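Local coordinates for protein contact-dependent inhibitor A (Escherichia coli NC101, PDB 5I4Q) that probably acts as the toxin domain of a contact-dependent growth inhibition protein and is bound here by its inhibitor partner and a further protein, at residues 27-32 against 38-43; 62-67 against 80-85. All blocks are in the same frame, centred on the assembly; numbering follows the deposited sequence.

Interaction 1. Residues 27-32 against 38-43; sequences SYYEKL and PAPFVQ
Tyr29 of helix 26-34 meets Pro40 and Phe41 at the start of helix 40-48, and Leu32 of the same helix meets Pro40. In Tyr29, CB carries the ring out with CG anti to the backbone N (chi1 -177°), which extends the ring toward the second helix. Tyr29 CD1 rests 4.0 Å from Pro40 CG. One atom further, Tyr29 CE1 comes to 3.6 Å from Phe41 CE2; the rims of the two rings touch, neither ring covers the other, and their planes are 47° apart. At the tip, the Tyr29 hydroxyl leaves the apolar contact and bonds to an acidic side chain and to the backbone of another protein's chain. One turn further along the helix, Leu32 CB is 4.0 Å from Pro40 CG and Leu32 CD1 lies 3.8 Å from Pro40 CB, the two side chains running antiparallel alongside. Proline suits this place because the first turn of a helix, just after the N-cap Ala39, needs no backbone N-H there. Gln43 NE2 donates a hydrogen bond to Pro38 O (2.8 Å, 151° at the hydrogen) from above the carbonyl plane, consistent with bracing the turn. Between the segments themselves the grip is wholly apolar, and Phe24 of strand 22-25 packs on all four residues; the helices are thus joined by buried hydrocarbon and aromatic surface, while the tyrosine's polar end serves the interface with a partner protein.

Interaction 2. Residues 62-67 against 80-85; sequences PGYLRY and TGQVGH
This is a small surface contact between the loop leading into strand 65-69 and the beginning of the 82-88 region, made across the intervening strand 72-77 of the antiparallel sheet: Tyr64 meets Gln82 and Gly84. The backbones stay well apart, the nearest CA atoms being those of Tyr64 and Gly84 at 8.2 Å, and one long side chain makes the span. The Tyr64 ring, with CG beside the backbone N and anti to the carbonyl carbon (chi1 -79°), touches Ile75 and Asn77 of the middle strand. Beyond them, Tyr64 CE2 stands 3.6 Å from Gln82 O and 3.9 Å from Gly84 N. Gly84, lacking a beta carbon, lets the ring come this near to the main chain. Here the outer strand of these four is doubly irregular, and on its other side Gly81 and Val83 make backbone hydrogen bonds with Lys23. Gly81 and Gln82 both face Asn77 in a G1 beta bulge, and Gly84 and His85 both face Ile75 in a classic beta bulge. Glycine suits the first bulge, since with a positive phi of 79° a beta carbon at Gly81 would press on the carbonyl oxygen of Thr80. Gln82 then stretches out, its CG anti to the backbone N; glutamine suits the place because its chain is long enough to bring the amide under the phenol. The tyrosine hydroxyl sits over the flat face of that amide, above CD and the C=O and off the carbonyl plane, with Tyr64 OH 3.0 Å from Gln82 OE1 and 3.1 Å from Gln82 CD. Ring and amide planes stand 66° apart. The methylenes contribute too, with Gln82 CG 3.5 Å from Tyr64 OH.

How the interactions relate
Strand 82-88 connects the two contacts, whose centres are about 15 Å apart on opposite sides of the chain's centre. From interaction 1, the Tyr28 ring packs against the second segment of interaction 2: Tyr28 OH lies 3.2 Å from His85 CD2, and Tyr28 CE2 is 3.7 Å from Gly84 O. The same hydroxyl bonds to the backbone N of Ile86, whose side chain touches both Leu32 and Gln43. Through Tyr28, Leu32 and Gln43, the helical part, 27-32 with 38-43, therefore packs on residues of strand 82-88. Both regions also meet contact-dependent inhibitor I, where Lys31 bonds to Ser59 and His85 to Asp84 of that chain.

Interaction 1. Residues 27-32 against 38-43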
ATOM      1  N   SER A  27       5.630  15.424 -27.783  1.00 44.93           N
ATOM      2  CA  SER A  27       6.143  15.016 -26.486  1.00 46.98           C
ATOM      3  C   SER A  27       5.000  15.020 -25.484  1.00 42.60           C
ATOM      4  O   SER A  27       4.940  14.133 -24.649  1.00 41.58           O
ATOM      5  CB  SER A  27       7.303  15.907 -26.019  1.00 49.31           C
ATOM      6  OG  SER A  27       6.831  17.234 -25.875  1.00 55.90           O
ATOM      7  N   TYR A  28       4.073  15.974 -25.581  1.00 40.00           N
ATOM      8  CA  TYR A  28       3.010  16.009 -24.584  1.00 39.33           C
ATOM      9  C   TYR A  28       2.136  14.755 -24.728  1.00 39.12           C
ATOM     10  O   TYR A  28       1.844  14.074 -23.743  1.00 38.57           O
ATOM     11  CB  TYR A  28       2.193  17.300 -24.636  1.00 38.65           C
ATOM     12  CG  TYR A  28       1.264  17.463 -23.474  1.00 35.75           C
ATOM     13  CD1 TYR A  28       1.726  17.324 -22.158  1.00 38.37           C
ATOM     14  CD2 TYR A  28      -0.049  17.793 -23.667  1.00 35.83           C
ATOM     15  CE1 TYR A  28       0.874  17.460 -21.063  1.00 39.55           C
ATOM     16  CE2 TYR A  28      -0.927  17.918 -22.593  1.00 38.15           C
ATOM     17  CZ  TYR A  28      -0.474  17.764 -21.295  1.00 40.87           C
ATOM     18  OH  TYR A  28      -1.367  17.898 -20.251  1.00 44.34           O
ATOM     19  N   TYR A  29       1.843  14.391 -25.974  1.00 38.09           N
ATOM     20  CA  TYR A  29       1.075  13.194 -26.251  1.00 37.96           C
ATOM     21  C   TYR A  29       1.707  11.960 -25.612  1.00 37.90           C
ATOM     22  O   TYR A  29       1.037  11.184 -24.928  1.00 36.56           O
ATOM     23  CB  TYR A  29       0.931  12.991 -27.759  1.00 37.85           C
ATOM     24  CG  TYR A  29       0.080  11.799 -28.132  1.00 37.29           C
ATOM     25  CD1 TYR A  29      -1.287  11.862 -28.084  1.00 37.02           C
ATOM     26  CD2 TYR A  29       0.659  10.615 -28.552  1.00 40.05           C
ATOM     27  CE1 TYR A  29      -2.076  10.778 -28.439  1.00 37.13           C
ATOM     28  CE2 TYR A  29      -0.132   9.514 -28.932  1.00 41.95           C
ATOM     29  CZ  TYR A  29      -1.495   9.601 -28.893  1.00 38.39           C
ATOM     30  OH  TYR A  29      -2.286   8.496 -29.259  1.00 41.62           O
ATOM     31  N   GLU A  30       2.994  11.806 -25.800  1.00 38.27           N
ATOM     32  CA  GLU A  30       3.666  10.604 -25.308  1.00 41.13           C
ATOM     33  C   GLU A  30       3.757  10.604 -23.798  1.00 40.65           C
ATOM     34  O   GLU A  30       3.686   9.534 -23.150  1.00 40.61           O
ATOM     35  CB  GLU A  30       5.045  10.483 -25.988  1.00 42.25           C
ATOM     36  CG  GLU A  30       4.827  10.244 -27.475  1.00 47.97           C
ATOM     37  CD  GLU A  30       6.089  10.288 -28.346  1.00 56.79           C
ATOM     38  OE1 GLU A  30       7.171  10.551 -27.811  1.00 58.27           O
ATOM     39  OE2 GLU A  30       5.974  10.062 -29.584  1.00 61.56           O
ATOM     40  N   LYS A  31       3.889  11.808 -23.239  1.00 40.30           N
ATOM     41  CA  LYS A  31       4.032  11.971 -21.802  1.00 40.11           C
ATOM     42  C   LYS A  31       2.763  11.508 -21.096  1.00 37.28           C
ATOM     43  O   LYS A  31       2.824  10.863 -20.101  1.00 36.16           O
ATOM     44  CB  LYS A  31       4.271  13.432 -21.475  1.00 42.50           C
ATOM     45  CG  LYS A  31       4.652  13.696 -20.021  1.00 46.74           C
ATOM     46  CD  LYS A  31       4.583  15.201 -19.704  1.00 49.92           C
ATOM     47  CE  LYS A  31       4.785  15.421 -18.217  1.00 55.99           C
ATOM     48  NZ  LYS A  31       5.122  16.808 -17.807  1.00 62.98           N
ATOM     49  N   LEU A  32       1.610  11.869 -21.640  1.00 35.83           N
ATOM     50  CA  LEU A  32       0.342  11.502 -21.053  1.00 36.27           C
ATOM     51  C   LEU A  32       0.169  10.004 -21.001  1.00 35.36           C
ATOM     52  O   LEU A  32      -0.043   9.459 -19.951  1.00 37.61           O
ATOM     53  CB  LEU A  32      -0.764  12.193 -21.823  1.00 37.41           C
ATOM     54  CG  LEU A  32      -0.932  13.697 -21.554  1.00 37.23           C
ATOM     55  CD1 LEU A  32      -1.965  14.248 -22.501  1.00 40.34           C
ATOM     56  CD2 LEU A  32      -1.432  14.028 -20.181  1.00 37.41           C
ATOM     57  N   PRO A  38      -3.854   7.723 -20.160  1.00 36.67           N
ATOM     58  CA  PRO A  38      -3.975   7.320 -21.540  1.00 36.40           C
ATOM     59  C   PRO A  38      -5.186   7.929 -22.235  1.00 36.70           C
ATOM     60  O   PRO A  38      -6.066   8.542 -21.605  1.00 37.64           O
ATOM     61  CB  PRO A  38      -4.128   5.803 -21.450  1.00 38.00           C
ATOM     62  CG  PRO A  38      -4.776   5.599 -20.100  1.00 38.31           C
ATOM     63  CD  PRO A  38      -4.092   6.589 -19.232  1.00 38.35           C
ATOM     64  N   ALA A  39      -5.153   7.774 -23.551  1.00 36.15           N
ATOM     65  CA  ALA A  39      -6.207   8.166 -24.468  1.00 36.72           C
ATOM     66  C   ALA A  39      -6.527   9.649 -24.340  1.00 35.79           C
ATOM     67  O   ALA A  39      -7.649  10.000 -24.038  1.00 35.89           O
ATOM     68  CB  ALA A  39      -7.436   7.333 -24.211  1.00 38.88           C
ATOM     69  N   PRO A  40      -5.529  10.515 -24.595  1.00 34.25           N
ATOM     70  CA  PRO A  40      -5.711  11.950 -24.526  1.00 35.36           C
ATOM     71  C   PRO A  40      -6.715  12.544 -25.500  1.00 35.85           C
ATOM     72  O   PRO A  40      -7.288  13.542 -25.198  1.00 36.56           O
ATOM     73  CB  PRO A  40      -4.341  12.504 -24.883  1.00 34.56           C
ATOM     74  CG  PRO A  40      -3.403  11.404 -24.759  1.00 34.52           C
ATOM     75  CD  PRO A  40      -4.152  10.160 -24.995  1.00 35.54           C
ATOM     76  N   PHE A  41      -6.894  11.958 -26.675  1.00 37.34           N
ATOM     77  CA  PHE A  41      -7.920  12.435 -27.599  1.00 38.45           C
ATOM     78  C   PHE A  41      -9.286  12.119 -27.083  1.00 38.69           C
ATOM     79  O   PHE A  41     -10.214  12.950 -27.200  1.00 41.64           O
ATOM     80  CB  PHE A  41      -7.740  11.858 -29.000  1.00 38.77           C
ATOM     81  CG  PHE A  41      -6.583  12.466 -29.749  1.00 41.02           C
ATOM     82  CD1 PHE A  41      -6.679  13.746 -30.277  1.00 41.72           C
ATOM     83  CD2 PHE A  41      -5.437  11.769 -29.952  1.00 40.79           C
ATOM     84  CE1 PHE A  41      -5.637  14.308 -30.978  1.00 43.09           C
ATOM     85  CE2 PHE A  41      -4.402  12.310 -30.677  1.00 42.89           C
ATOM     86  CZ  PHE A  41      -4.496  13.583 -31.180  1.00 43.04           C
ATOM     87  N   VAL A  42      -9.436  10.923 -26.534  1.00 40.02           N
ATOM     88  CA  VAL A  42     -10.701  10.576 -25.883  1.00 39.29           C
ATOM     89  C   VAL A  42     -10.997  11.526 -24.702  1.00 37.67           C
ATOM     90  O   VAL A  42     -12.089  12.063 -24.605  1.00 38.35           O
ATOM     91  CB  VAL A  42     -10.687   9.132 -25.417  1.00 38.90           C
ATOM     92  CG1 VAL A  42     -11.906   8.869 -24.549  1.00 39.48           C
ATOM     93  CG2 VAL A  42     -10.646   8.205 -26.609  1.00 40.31           C
ATOM     94  N   GLN A  43     -10.012  11.778 -23.839  1.00 36.42           N
ATOM     95  CA  GLN A  43     -10.200  12.752 -22.734  1.00 35.43           C
ATOM     96  C   GLN A  43     -10.646  14.128 -23.266  1.00 36.01           C
ATOM     97  O   GLN A  43     -11.586  14.754 -22.742  1.00 34.75           O
ATOM     98  CB  GLN A  43      -8.924  12.944 -21.920  1.00 36.98           C
ATOM     99  CG  GLN A  43      -8.368  11.707 -21.201  1.00 38.85           C
ATOM    100  CD  GLN A  43      -7.032  12.024 -20.509  1.00 41.17           C
ATOM    101  OE1 GLN A  43      -6.915  13.036 -19.791  1.00 41.95           O
ATOM    102  NE2 GLN A  43      -6.018  11.178 -20.722  1.00 39.94           N
TER

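Interaction 2. Residues 62-67 against 80-85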
ATOM      1  N   PRO A  62      -1.314  32.874 -25.921  1.00 61.08           N
ATOM      2  CA  PRO A  62      -2.151  33.501 -26.950  1.00 64.12           C
ATOM      3  C   PRO A  62      -2.941  32.467 -27.762  1.00 62.75           C
ATOM      4  O   PRO A  62      -2.377  31.416 -28.093  1.00 63.28           O
ATOM      5  CB  PRO A  62      -1.128  34.247 -27.832  1.00 65.50           C
ATOM      6  CG  PRO A  62       0.077  34.408 -26.948  1.00 64.61           C
ATOM      7  CD  PRO A  62       0.111  33.127 -26.161  1.00 61.75           C
ATOM      8  N   GLY A  63      -4.225  32.760 -28.022  1.00 52.71           N
ATOM      9  CA  GLY A  63      -5.125  31.856 -28.732  1.00 54.66           C
ATOM     10  C   GLY A  63      -5.791  30.773 -27.856  1.00 55.90           C
ATOM     11  O   GLY A  63      -6.726  30.081 -28.297  1.00 55.97           O
ATOM     12  N   TYR A  64      -5.330  30.627 -26.614  1.00 50.98           N
ATOM     13  CA  TYR A  64      -5.760  29.504 -25.789  1.00 51.46           C
ATOM     14  C   TYR A  64      -6.873  29.916 -24.865  1.00 49.64           C
ATOM     15  O   TYR A  64      -6.929  31.061 -24.446  1.00 48.18           O
ATOM     16  CB  TYR A  64      -4.582  28.893 -24.977  1.00 47.61           C
ATOM     17  CG  TYR A  64      -3.695  27.983 -25.803  1.00 47.03           C
ATOM     18  CD1 TYR A  64      -2.585  28.471 -26.484  1.00 49.78           C
ATOM     19  CD2 TYR A  64      -3.966  26.638 -25.912  1.00 47.15           C
ATOM     20  CE1 TYR A  64      -1.775  27.631 -27.251  1.00 50.76           C
ATOM     21  CE2 TYR A  64      -3.171  25.795 -26.657  1.00 49.14           C
ATOM     22  CZ  TYR A  64      -2.058  26.286 -27.313  1.00 50.93           C
ATOM     23  OH  TYR A  64      -1.305  25.422 -28.063  1.00 50.97           O
ATOM     24  N   LEU A  65      -7.726  28.935 -24.547  1.00 48.39           N
ATOM     25  CA  LEU A  65      -8.785  29.100 -23.545  1.00 49.62           C
ATOM     26  C   LEU A  65      -8.747  27.959 -22.550  1.00 48.16           C
ATOM     27  O   LEU A  65      -8.287  26.864 -22.849  1.00 47.40           O
ATOM     28  CB  LEU A  65     -10.164  29.106 -24.214  1.00 51.56           C
ATOM     29  CG  LEU A  65     -10.334  30.094 -25.350  1.00 53.95           C
ATOM     30  CD1 LEU A  65     -11.430  29.646 -26.304  1.00 58.95           C
ATOM     31  CD2 LEU A  65     -10.614  31.453 -24.744  1.00 54.51           C
ATOM     32  N   ARG A  66      -9.282  28.219 -21.367  1.00 50.27           N
ATOM     33  CA  ARG A  66      -9.489  27.179 -20.400  1.00 48.29           C
ATOM     34  C   ARG A  66     -10.907  26.616 -20.476  1.00 48.66           C
ATOM     35  O   ARG A  66     -11.860  27.348 -20.304  1.00 47.70           O
ATOM     36  CB  ARG A  66      -9.260  27.724 -19.038  1.00 49.86           C
ATOM     37  CG  ARG A  66      -9.088  26.677 -17.960  1.00 51.26           C
ATOM     38  CD  ARG A  66      -9.513  27.297 -16.641  1.00 58.25           C
ATOM     39  NE  ARG A  66      -9.304  26.394 -15.511  1.00 66.20           N
ATOM     40  CZ  ARG A  66     -10.267  25.791 -14.805  1.00 68.89           C
ATOM     41  NH1 ARG A  66     -11.564  25.965 -15.091  1.00 72.01           N
ATOM     42  NH2 ARG A  66      -9.921  24.984 -13.805  1.00 66.25           N
ATOM     43  N   TYR A  67     -10.996  25.295 -20.666  1.00 44.46           N
ATOM     44  CA  TYR A  67     -12.222  24.550 -20.703  1.00 46.03           C
ATOM     45  C   TYR A  67     -12.285  23.619 -19.488  1.00 47.64           C
ATOM     46  O   TYR A  67     -11.289  22.938 -19.132  1.00 47.89           O
ATOM     47  CB  TYR A  67     -12.247  23.655 -21.935  1.00 46.72           C
ATOM     48  CG  TYR A  67     -12.484  24.319 -23.254  1.00 50.01           C
ATOM     49  CD1 TYR A  67     -11.606  25.291 -23.749  1.00 55.79           C
ATOM     50  CD2 TYR A  67     -13.544  23.923 -24.072  1.00 52.75           C
ATOM     51  CE1 TYR A  67     -11.807  25.866 -25.004  1.00 58.29           C
ATOM     52  CE2 TYR A  67     -13.744  24.493 -25.320  1.00 56.44           C
ATOM     53  CZ  TYR A  67     -12.874  25.469 -25.775  1.00 57.85           C
ATOM     54  OH  TYR A  67     -13.081  26.040 -26.996  1.00 62.38           O
ATOM     55  N   THR A  80      -6.549  26.396 -33.721  1.00 67.46           N
ATOM     56  CA  THR A  80      -5.650  25.367 -34.207  1.00 63.49           C
ATOM     57  C   THR A  80      -6.090  23.955 -33.812  1.00 60.78           C
ATOM     58  O   THR A  80      -5.629  23.002 -34.384  1.00 63.25           O
ATOM     59  CB  THR A  80      -4.204  25.613 -33.768  1.00 62.68           C
ATOM     60  OG1 THR A  80      -4.054  25.383 -32.366  1.00 62.92           O
ATOM     61  CG2 THR A  80      -3.785  27.019 -34.086  1.00 62.40           C
ATOM     62  N   GLY A  81      -6.979  23.822 -32.844  1.00 57.57           N
ATOM     63  CA  GLY A  81      -7.349  22.519 -32.333  1.00 55.26           C
ATOM     64  C   GLY A  81      -6.340  21.915 -31.353  1.00 55.24           C
ATOM     65  O   GLY A  81      -6.468  20.758 -30.927  1.00 54.96           O
ATOM     66  N   GLN A  82      -5.336  22.685 -30.963  1.00 56.47           N
ATOM     67  CA  GLN A  82      -4.293  22.119 -30.105  1.00 56.83           C
ATOM     68  C   GLN A  82      -4.737  22.117 -28.668  1.00 52.49           C
ATOM     69  O   GLN A  82      -5.138  23.153 -28.132  1.00 49.52           O
ATOM     70  CB  GLN A  82      -2.963  22.864 -30.189  1.00 55.62           C
ATOM     71  CG  GLN A  82      -1.847  22.202 -29.397  1.00 53.93           C
ATOM     72  CD  GLN A  82      -0.490  22.857 -29.620  1.00 55.70           C
ATOM     73  OE1 GLN A  82      -0.371  23.791 -30.382  1.00 55.17           O
ATOM     74  NE2 GLN A  82       0.545  22.333 -28.964  1.00 55.86           N
ATOM     75  N   VAL A  83      -4.628  20.935 -28.078  1.00 49.18           N
ATOM     76  CA  VAL A  83      -4.720  20.747 -26.621  1.00 48.47           C
ATOM     77  C   VAL A  83      -3.365  20.990 -26.007  1.00 48.45           C
ATOM     78  O   VAL A  83      -2.474  20.155 -26.162  1.00 50.66           O
ATOM     79  CB  VAL A  83      -5.122  19.290 -26.303  1.00 46.05           C
ATOM     80  CG1 VAL A  83      -5.195  19.077 -24.813  1.00 44.78           C
ATOM     81  CG2 VAL A  83      -6.447  18.980 -26.950  1.00 46.33           C
ATOM     82  N   GLY A  84      -3.176  22.114 -25.324  1.00 50.18           N
ATOM     83  CA  GLY A  84      -1.837  22.432 -24.773  1.00 51.86           C
ATOM     84  C   GLY A  84      -1.577  21.791 -23.407  1.00 50.35           C
ATOM     85  O   GLY A  84      -0.425  21.549 -23.019  1.00 50.15           O
ATOM     86  N   HIS A  85      -2.667  21.558 -22.677  1.00 48.74           N
ATOM     87  CA  HIS A  85      -2.622  20.950 -21.373  1.00 48.67           C
ATOM     88  C   HIS A  85      -4.001  20.426 -20.951  1.00 48.60           C
ATOM     89  O   HIS A  85      -5.003  21.095 -21.143  1.00 48.29           O
ATOM     90  CB  HIS A  85      -2.133  21.949 -20.357  1.00 50.04           C
ATOM     91  CG  HIS A  85      -2.007  21.383 -18.981  1.00 51.77           C
ATOM     92  ND1 HIS A  85      -2.867  21.715 -17.957  1.00 51.25           N
ATOM     93  CD2 HIS A  85      -1.101  20.520 -18.458  1.00 53.71           C
ATOM     94  CE1 HIS A  85      -2.509  21.062 -16.866  1.00 53.21           C
ATOM     95  NE2 HIS A  85      -1.439  20.334 -17.147  1.00 54.22           N
TER